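PDB 6LN0: Non-structural protein 3 from Porcine deltacoronavirus, which probably cleaves the viral replicase polyprotein through a papain-like peptidase domain and carries a macro domain likely to bind ADP-ribose. Local coordinates for residues 105-110 against 117-122; 248-253 against 265-270; 393-398 against 413-418. All coordinates share one frame; numbering follows the deposited sequence.

Contact 1 (105-110 against 117-122); sequences QAYKSI and YVIPIL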
loop_
_atom_site.group_PDB
_atom_site.type_symbol
_atom_site.label_atom_id
_atom_site.label_comp_id
_atom_site.label_asym_id
_atom_site.label_seq_id
_atom_site.Cartn_x
_atom_site.Cartn_y
_atom_site.Cartn_z
ATOM N N GLN A 105 -16.299 -21.363 -24.345
ATOM C CA GLN A 105 -16.972 -21.107 -25.606
ATOM C C GLN A 105 -18.469 -21.399 -25.536
ATOM O O GLN A 105 -19.187 -21.098 -26.497
ATOM C CB GLN A 105 -16.305 -21.902 -26.735
ATOM C CG GLN A 105 -14.883 -21.418 -27.088
ATOM C CD GLN A 105 -14.865 -20.187 -27.993
ATOM O OE1 GLN A 105 -15.832 -19.915 -28.712
ATOM N NE2 GLN A 105 -13.762 -19.433 -27.955
ATOM N N ALA A 106 -18.964 -21.956 -24.424
ATOM C CA ALA A 106 -20.407 -22.066 -24.252
ATOM C C ALA A 106 -21.000 -20.750 -23.774
ATOM O O ALA A 106 -22.039 -20.315 -24.277
ATOM C CB ALA A 106 -20.750 -23.191 -23.278
ATOM N N TYR A 107 -20.349 -20.088 -22.820
ATOM C CA TYR A 107 -20.855 -18.798 -22.360
ATOM C C TYR A 107 -20.635 -17.710 -23.402
ATOM O O TYR A 107 -21.445 -16.778 -23.510
ATOM C CB TYR A 107 -20.189 -18.408 -21.050
ATOM C CG TYR A 107 -20.575 -19.269 -19.883
ATOM C CD1 TYR A 107 -19.851 -20.406 -19.573
ATOM C CD2 TYR A 107 -21.653 -18.932 -19.076
ATOM C CE1 TYR A 107 -20.193 -21.191 -18.500
ATOM C CE2 TYR A 107 -22.005 -19.710 -18.000
ATOM C CZ TYR A 107 -21.266 -20.837 -17.713
ATOM O OH TYR A 107 -21.605 -21.623 -16.635
ATOM N N LYS A 108 -19.517 -17.788 -24.141
ATOM C CA LYS A 108 -19.319 -16.923 -25.300
ATOM C C LYS A 108 -20.465 -17.099 -26.274
ATOM O O LYS A 108 -20.991 -16.129 -26.831
ATOM C CB LYS A 108 -17.990 -17.253 -25.992
ATOM C CG LYS A 108 -17.427 -16.121 -26.862
ATOM C CD LYS A 108 -16.581 -16.642 -28.041
ATOM C CE LYS A 108 -16.083 -15.496 -28.931
ATOM N NZ LYS A 108 -16.899 -15.324 -30.170
ATOM N N SER A 109 -20.874 -18.347 -26.466
ATOM C CA SER A 109 -21.974 -18.676 -27.346
ATOM C C SER A 109 -23.290 -18.052 -26.895
ATOM O O SER A 109 -24.176 -17.838 -27.728
ATOM C CB SER A 109 -22.070 -20.198 -27.424
ATOM O OG SER A 109 -23.316 -20.609 -27.918
ATOM N N ILE A 110 -23.416 -17.722 -25.615
ATOM C CA ILE A 110 -24.669 -17.238 -25.054
ATOM C C ILE A 110 -24.736 -15.720 -25.067
ATOM O O ILE A 110 -25.748 -15.130 -25.458
ATOM C CB ILE A 110 -24.826 -17.786 -23.616
ATOM C CG1 ILE A 110 -25.167 -19.273 -23.629
ATOM C CG2 ILE A 110 -25.839 -16.955 -22.804
ATOM C CD1 ILE A 110 -25.044 -19.918 -22.276
ATOM N N TYR A 117 -29.972 -11.719 -19.461
ATOM C CA TYR A 117 -29.803 -13.159 -19.512
ATOM C C TYR A 117 -30.090 -13.778 -18.152
ATOM O O TYR A 117 -29.724 -13.222 -17.110
ATOM C CB TYR A 117 -28.386 -13.508 -19.945
ATOM C CG TYR A 117 -28.094 -13.172 -21.383
ATOM C CD1 TYR A 117 -28.365 -14.087 -22.396
ATOM C CD2 TYR A 117 -27.533 -11.954 -21.735
ATOM C CE1 TYR A 117 -28.099 -13.796 -23.723
ATOM C CE2 TYR A 117 -27.266 -11.656 -23.063
ATOM C CZ TYR A 117 -27.548 -12.578 -24.049
ATOM O OH TYR A 117 -27.276 -12.296 -25.368
ATOM N N VAL A 118 -30.740 -14.936 -18.169
ATOM C CA VAL A 118 -30.951 -15.736 -16.975
ATOM C C VAL A 118 -30.304 -17.076 -17.252
ATOM O O VAL A 118 -30.679 -17.762 -18.210
ATOM C CB VAL A 118 -32.439 -15.883 -16.635
ATOM C CG1 VAL A 118 -32.621 -16.732 -15.425
ATOM C CG2 VAL A 118 -33.052 -14.516 -16.412
ATOM N N ILE A 119 -29.298 -17.426 -16.462
ATOM C CA ILE A 119 -28.491 -18.584 -16.820
ATOM C C ILE A 119 -28.385 -19.541 -15.638
ATOM O O ILE A 119 -27.788 -19.201 -14.604
ATOM C CB ILE A 119 -27.098 -18.158 -17.317
ATOM C CG1 ILE A 119 -27.204 -16.979 -18.283
ATOM C CG2 ILE A 119 -26.397 -19.301 -18.008
ATOM C CD1 ILE A 119 -25.976 -16.785 -19.148
ATOM N N PRO A 120 -28.986 -20.726 -15.727
ATOM C CA PRO A 120 -28.556 -21.831 -14.864
ATOM C C PRO A 120 -27.079 -22.110 -15.097
ATOM O O PRO A 120 -26.635 -22.254 -16.239
ATOM C CB PRO A 120 -29.430 -23.005 -15.330
ATOM C CG PRO A 120 -30.015 -22.559 -16.676
ATOM C CD PRO A 120 -30.159 -21.084 -16.540
ATOM N N ILE A 121 -26.315 -22.183 -14.003
ATOM C CA ILE A 121 -24.889 -22.464 -14.128
ATOM C C ILE A 121 -24.708 -23.756 -14.903
ATOM O O ILE A 121 -25.382 -24.760 -14.635
ATOM C CB ILE A 121 -24.236 -22.534 -12.742
ATOM C CG1 ILE A 121 -24.343 -21.178 -12.060
ATOM C CG2 ILE A 121 -22.786 -22.965 -12.853
ATOM C CD1 ILE A 121 -24.239 -21.270 -10.585
ATOM N N LEU A 122 -23.838 -23.718 -15.911
ATOM C CA LEU A 122 -23.665 -24.850 -16.805
ATOM C C LEU A 122 -22.861 -25.940 -16.116
ATOM O O LEU A 122 -22.028 -25.670 -15.250
ATOM C CB LEU A 122 -22.967 -24.421 -18.101
ATOM C CG LEU A 122 -23.482 -23.204 -18.883
ATOM C CD1 LEU A 122 -22.810 -23.140 -20.253
ATOM C CD2 LEU A 122 -25.020 -23.207 -19.030
#

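Contact 2 (248-253 against 265-270); sequences NGLMHL and GVNLFQ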
loop_
_atom_site.group_PDB
_atom_site.type_symbol
_atom_site.label_atom_id
_atom_site.label_comp_id
_atom_site.label_asym_id
_atom_site.label_seq_id
_atom_site.Cartn_x
_atom_site.Cartn_y
_atom_site.Cartn_z
ATOM N N ASN A 248 31.818 7.161 28.233
ATOM C CA ASN A 248 32.149 8.587 28.312
ATOM C C ASN A 248 30.944 9.435 28.712
ATOM O O ASN A 248 30.714 10.518 28.171
ATOM C CB ASN A 248 32.723 9.106 26.994
ATOM C CG ASN A 248 33.804 8.218 26.443
ATOM O OD1 ASN A 248 33.649 7.006 26.401
ATOM N ND2 ASN A 248 34.912 8.820 26.007
ATOM N N GLY A 249 30.149 8.933 29.652
ATOM C CA GLY A 249 28.993 9.673 30.123
ATOM C C GLY A 249 27.782 9.679 29.212
ATOM O O GLY A 249 26.730 10.173 29.632
ATOM N N LEU A 250 27.878 9.152 27.986
ATOM C CA LEU A 250 26.760 9.135 27.052
ATOM C C LEU A 250 26.455 7.712 26.589
ATOM O O LEU A 250 27.337 6.847 26.555
ATOM C CB LEU A 250 27.053 10.023 25.837
ATOM C CG LEU A 250 28.350 9.810 25.069
ATOM C CD1 LEU A 250 28.197 8.671 24.081
ATOM C CD2 LEU A 250 28.724 11.082 24.336
ATOM N N MET A 251 25.202 7.476 26.200
ATOM C CA MET A 251 24.816 6.195 25.600
ATOM C C MET A 251 25.232 6.197 24.129
ATOM O O MET A 251 24.732 6.996 23.335
ATOM C CB MET A 251 23.318 5.957 25.774
ATOM C CG MET A 251 22.852 4.573 25.324
ATOM S SD MET A 251 23.287 3.215 26.446
ATOM C CE MET A 251 22.019 3.368 27.693
ATOM N N HIS A 252 26.175 5.332 23.772
ATOM C CA HIS A 252 26.806 5.318 22.461
ATOM C C HIS A 252 26.222 4.213 21.595
ATOM O O HIS A 252 25.855 3.141 22.083
ATOM C CB HIS A 252 28.319 5.099 22.582
ATOM C CG HIS A 252 29.016 4.903 21.268
ATOM N ND1 HIS A 252 29.217 5.932 20.371
ATOM C CD2 HIS A 252 29.569 3.804 20.702
ATOM C CE1 HIS A 252 29.854 5.476 19.306
ATOM N NE2 HIS A 252 30.076 4.185 19.478
ATOM N N LEU A 253 26.184 4.458 20.296
ATOM C CA LEU A 253 25.648 3.490 19.355
ATOM C C LEU A 253 26.828 2.777 18.720
ATOM O O LEU A 253 27.516 3.353 17.872
ATOM C CB LEU A 253 24.765 4.164 18.307
ATOM C CG LEU A 253 24.143 3.252 17.247
ATOM C CD1 LEU A 253 22.952 2.489 17.799
ATOM C CD2 LEU A 253 23.732 4.046 16.035
ATOM N N GLY A 265 26.161 12.068 15.324
ATOM C CA GLY A 265 25.125 13.077 15.487
ATOM C C GLY A 265 24.432 12.985 16.834
ATOM O O GLY A 265 24.271 13.992 17.529
ATOM N N VAL A 266 24.012 11.772 17.221
ATOM C CA VAL A 266 23.393 11.549 18.529
ATOM C C VAL A 266 24.341 11.861 19.678
ATOM O O VAL A 266 23.895 12.246 20.770
ATOM C CB VAL A 266 22.877 10.101 18.621
ATOM C CG1 VAL A 266 22.102 9.899 19.922
ATOM C CG2 VAL A 266 22.003 9.795 17.408
ATOM N N ASN A 267 25.646 11.669 19.486
ATOM C CA ASN A 267 26.548 11.921 20.600
ATOM C C ASN A 267 26.801 13.412 20.801
ATOM O O ASN A 267 26.832 13.880 21.940
ATOM C CB ASN A 267 27.849 11.153 20.407
ATOM C CG ASN A 267 27.655 9.666 20.630
ATOM O OD1 ASN A 267 26.659 9.246 21.255
ATOM N ND2 ASN A 267 28.572 8.859 20.104
ATOM N N LEU A 268 26.974 14.175 19.719
ATOM C CA LEU A 268 26.928 15.632 19.829
ATOM C C LEU A 268 25.645 16.083 20.519
ATOM O O LEU A 268 25.677 16.890 21.455
ATOM C CB LEU A 268 27.035 16.268 18.445
ATOM C CG LEU A 268 27.055 17.784 18.382
ATOM C CD1 LEU A 268 28.260 18.343 19.117
ATOM C CD2 LEU A 268 27.076 18.212 16.923
ATOM N N PHE A 269 24.500 15.552 20.075
ATOM C CA PHE A 269 23.228 16.010 20.621
ATOM C C PHE A 269 23.171 15.769 22.122
ATOM O O PHE A 269 22.729 16.638 22.882
ATOM C CB PHE A 269 22.036 15.326 19.922
ATOM C CG PHE A 269 20.714 15.797 20.443
ATOM C CD1 PHE A 269 20.119 15.179 21.531
ATOM C CD2 PHE A 269 20.113 16.921 19.911
ATOM C CE1 PHE A 269 18.939 15.658 22.054
ATOM C CE2 PHE A 269 18.927 17.407 20.433
ATOM C CZ PHE A 269 18.332 16.765 21.491
ATOM N N GLN A 270 23.630 14.600 22.566
ATOM C CA GLN A 270 23.634 14.296 23.990
ATOM C C GLN A 270 24.449 15.301 24.797
ATOM O O GLN A 270 24.177 15.473 25.990
ATOM C CB GLN A 270 24.162 12.875 24.215
ATOM C CG GLN A 270 23.179 11.783 23.788
ATOM C CD GLN A 270 23.678 10.389 24.101
ATOM O OE1 GLN A 270 23.450 9.871 25.196
ATOM N NE2 GLN A 270 24.377 9.773 23.144
#

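Contact 3 (393-398 against 413-418); sequences KFAAAH and TKANVV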
loop_
_atom_site.group_PDB
_atom_site.type_symbol
_atom_site.label_atom_id
_atom_site.label_comp_id
_atom_site.label_asym_id
_atom_site.label_seq_id
_atom_site.Cartn_x
_atom_site.Cartn_y
_atom_site.Cartn_z
ATOM N N LYS A 393 34.004 15.329 13.940
ATOM C CA LYS A 393 35.048 15.326 12.931
ATOM C C LYS A 393 34.741 14.260 11.886
ATOM O O LYS A 393 34.159 13.207 12.187
ATOM C CB LYS A 393 36.439 15.095 13.552
ATOM C CG LYS A 393 36.945 16.222 14.467
ATOM C CD LYS A 393 38.453 16.374 14.384
ATOM C CE LYS A 393 39.103 16.446 15.771
ATOM N NZ LYS A 393 40.559 16.038 15.746
ATOM N N PHE A 394 35.142 14.562 10.653
ATOM C CA PHE A 394 34.870 13.736 9.486
ATOM C C PHE A 394 36.159 13.634 8.684
ATOM O O PHE A 394 36.758 14.660 8.343
ATOM C CB PHE A 394 33.756 14.368 8.650
ATOM C CG PHE A 394 33.164 13.466 7.592
ATOM C CD1 PHE A 394 33.862 13.171 6.431
ATOM C CD2 PHE A 394 31.875 12.966 7.734
ATOM C CE1 PHE A 394 33.301 12.373 5.451
ATOM C CE2 PHE A 394 31.309 12.154 6.755
ATOM C CZ PHE A 394 32.023 11.861 5.616
ATOM N N ALA A 395 36.592 12.408 8.397
ATOM C CA ALA A 395 37.739 12.197 7.527
ATOM C C ALA A 395 37.743 10.747 7.087
ATOM O O ALA A 395 37.399 9.858 7.869
ATOM C CB ALA A 395 39.060 12.536 8.229
ATOM N N ALA A 396 38.131 10.515 5.834
ATOM C CA ALA A 396 38.261 9.157 5.306
ATOM C C ALA A 396 36.962 8.362 5.459
ATOM O O ALA A 396 36.975 7.184 5.833
ATOM C CB ALA A 396 39.428 8.424 5.974
ATOM N N ALA A 397 35.825 9.016 5.184
ATOM C CA ALA A 397 34.493 8.404 5.236
ATOM C C ALA A 397 34.156 7.830 6.605
ATOM O O ALA A 397 33.300 6.950 6.717
ATOM C CB ALA A 397 34.332 7.326 4.161
ATOM N N HIS A 398 34.831 8.296 7.649
ATOM C CA HIS A 398 34.474 7.985 9.023
ATOM C C HIS A 398 34.234 9.309 9.733
ATOM O O HIS A 398 34.834 10.328 9.382
ATOM C CB HIS A 398 35.577 7.167 9.723
ATOM C CG HIS A 398 35.238 6.736 11.120
ATOM N ND1 HIS A 398 34.170 5.912 11.411
ATOM C CD2 HIS A 398 35.842 6.996 12.307
ATOM C CE1 HIS A 398 34.125 5.694 12.714
ATOM N NE2 HIS A 398 35.127 6.342 13.282
ATOM N N THR A 413 43.447 11.545 14.441
ATOM C CA THR A 413 44.254 12.114 13.384
ATOM C C THR A 413 43.760 13.530 13.100
ATOM O O THR A 413 42.871 14.057 13.781
ATOM C CB THR A 413 44.201 11.232 12.137
ATOM O OG1 THR A 413 44.726 11.952 11.015
ATOM C CG2 THR A 413 42.763 10.817 11.850
ATOM N N LYS A 414 44.357 14.163 12.092
ATOM C CA LYS A 414 43.865 15.446 11.619
ATOM C C LYS A 414 42.638 15.206 10.755
ATOM O O LYS A 414 42.640 14.344 9.866
ATOM C CB LYS A 414 44.940 16.215 10.842
ATOM C CG LYS A 414 45.243 15.687 9.443
ATOM C CD LYS A 414 45.658 16.797 8.485
ATOM C CE LYS A 414 46.868 16.354 7.659
ATOM N NZ LYS A 414 47.393 17.411 6.753
ATOM N N ALA A 415 41.578 15.945 11.045
ATOM C CA ALA A 415 40.319 15.764 10.350
ATOM C C ALA A 415 39.581 17.084 10.385
ATOM O O ALA A 415 39.697 17.852 11.342
ATOM C CB ALA A 415 39.471 14.662 10.994
ATOM N N ASN A 416 38.839 17.356 9.322
ATOM C CA ASN A 416 37.940 18.494 9.357
ATOM C C ASN A 416 36.935 18.329 10.491
ATOM O O ASN A 416 36.570 17.215 10.878
ATOM C CB ASN A 416 37.248 18.635 8.010
ATOM C CG ASN A 416 38.236 18.884 6.902
ATOM O OD1 ASN A 416 39.194 19.641 7.092
ATOM N ND2 ASN A 416 38.045 18.242 5.760
ATOM N N VAL A 417 36.540 19.440 11.078
ATOM C CA VAL A 417 35.398 19.456 11.986
ATOM C C VAL A 417 34.190 19.916 11.174
ATOM O O VAL A 417 34.324 20.775 10.285
ATOM C CB VAL A 417 35.669 20.355 13.212
ATOM C CG1 VAL A 417 35.755 21.792 12.806
ATOM C CG2 VAL A 417 34.577 20.183 14.256
ATOM N N VAL A 418 33.038 19.279 11.395
ATOM C CA VAL A 418 31.837 19.566 10.611
ATOM C C VAL A 418 30.642 19.989 11.450
ATOM O O VAL A 418 29.631 20.432 10.882
ATOM C CB VAL A 418 31.443 18.387 9.692
ATOM C CG1 VAL A 418 32.513 18.192 8.645
ATOM C CG2 VAL A 418 31.183 17.109 10.503
#

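Contact 1 (105-110 against 117-122)
The phenol oxygen of Tyr117 is the best-held polar atom here, gripped by two hydrogen bonds: it donates to Glu113 O and accepts a weak one from Thr112 N, both in the loop that links the two segments. Tyr107 OH, the other phenol oxygen, takes a single bond across the contact. It accepts the backbone N-H of Leu122, with N to OH at 3.1 Å and a fairly straight N-H...O angle of 160°, so that the buried ring is fixed at its tip.

Leu122 answers with its side chain as well. Its CG anti to the carbonyl carbon, it meets Tyr107 tip to tip. CD1 sits over one ring face, displaced toward the rim, 3.9 Å from the ring centroid and 20° off the normal, a CH-pi contact. The same methyl also touches the helix, with Leu122 CD1 3.7 Å from Ala106 CB.

In the macro domain, a central sheet sandwiched between helices, this is the second half of a beta-alpha-beta crossover: helix 99-110 leaves strand 83-89, runs back over the sheet and delivers the chain to strand 117-120. The short axes accordingly run nearly antiparallel, at 154°.

Farther along, Ile110 bridges two strand residues whose CB atoms point at the helix. Its CG2, anti to the backbone N, reaches Ile119 CD1 tip to tip at 3.7 Å. Alongside, Ile110 and Tyr117 slide past each other in opposite directions, and Ile110 CG2 lies 3.8 Å from Tyr117 CD1. Val32 of the neighbouring strand 29-34 touches both Ile110 and Ile119, while Ser134, Ala137 and Ala141 of helix 131-141 pack against the Tyr107 side chain.

Contact 2 (248-253 against 265-270)
Two amide side chains of a helix face the edge of a beta-hairpin here, each turned to match a different partner. The hairpin, strands 244-247 and 250-253, belongs to the papain-like peptidase domain. Helix 260-270 is consistent with the central helix that in this fold carries the nucleophilic cysteine near its start.

Gln270 reaches across on an extended chain (chi2 -176°), CG beside its own backbone N, and presents both ends of its amide to the backbone of Met251. OE1 accepts Met251 N-H along a lone pair, with N to OE1 at 3.1 Å. NE2 donates to Met251 O over 2.8 Å, approaching from 33° above the carbonyl plane. Two bonds thus fix the amide, whose C=O and N-H together grip the N-H and C=O of Met251 as a pairing strand residue does. Tyr287 OH is a second partner of Met251 O.

Leu250 and Asn267 cross at about a right angle, so that Leu250 CD1 comes to 3.3 Å from Asn267 OD1 while Leu250 CD2 lies near Asn267 CB. Leu250 holds CG in the crowded position between N and carbonyl carbon.

Asn267 and His252 cross obliquely, amide and ring planes 33° apart. Asn267 ND2 nevertheless lies practically in the imidazole plane and donates to His252 ND1, probably unprotonated if the amide is correctly oriented, with ND2 to ND1 at 3.0 Å.

Contact 3 (393-398 against 413-418)
The ring of Phe394 has one face turned to the carbonyl oxygen of His398, which stands 4.0 Å above the ring plane, offset toward the rim. Met310 and Cys399 also touch this side chain. The imidazole of His398 in turn meets the ring of Tyr411 with their planes about 35° apart. With CG anti to the backbone N (chi1 -167°), Phe394 swings its ring away from segment 413-418; its CB stays behind, 4.0 Å from Val418 CG1.

Between the strands one carbonyl does most of the polar work. Phe394 N-H donates to Asn416 O, with N to O at 3.0 Å and an N-H...O angle of 162°, the donor lying in the carbonyl plane. The same oxygen receives a CA-H...O contact from Lys393, CA to O 3.2 Å. Lys393 and Val417 form an antiparallel non-hydrogen-bonded pair, their side chains on one face of the sheet.

Beyond it the side chains close in. The methyls of Ala395 and Ala415 touch, CB to CB 3.5 Å. Lys393, bent at chi2 and chi3, lays its aliphatic part along the other segment, CD 3.9 Å from Ala415 CB, and carries its ammonium to a salt bridge with Glu386.

A type I' turn from Ala395 to His398, closed by mutual backbone bonds between those two residues, leads into the next strand. This hairpin is consistent with the mobile blocking loop that overhangs the active site in coronavirus papain-like peptidases.

Strand 391-395 lies between 398-402, where Trp400 packs on Lys393 and Ala415, and 416-423. That strand is flanked by 376-383, whose Thr382 touches Asn416 and Val418, while Gln314 of helix 313-322 hydrogen-bonds to Val418 O.

Overall arrangement
Along the chain the three contacts follow in series, each closing before the next opens. Contact 1 belongs to the macro domain, its centre 73 Å from that of contact 2 and 76 Å from that of contact 3, on the opposite side of the chain's centre. Contacts 2 and 3 are neighbours in the peptidase part: centres 17 Å apart, nearest atoms about 7 Å, without touching. Contact 2 joins a helix to a two-stranded hairpin, contact 3 two strands of the mixed sheet; helix 313-322 packs near both. The macro domain contact and the two peptidase contacts thus lie in separate parts of an elongated chain.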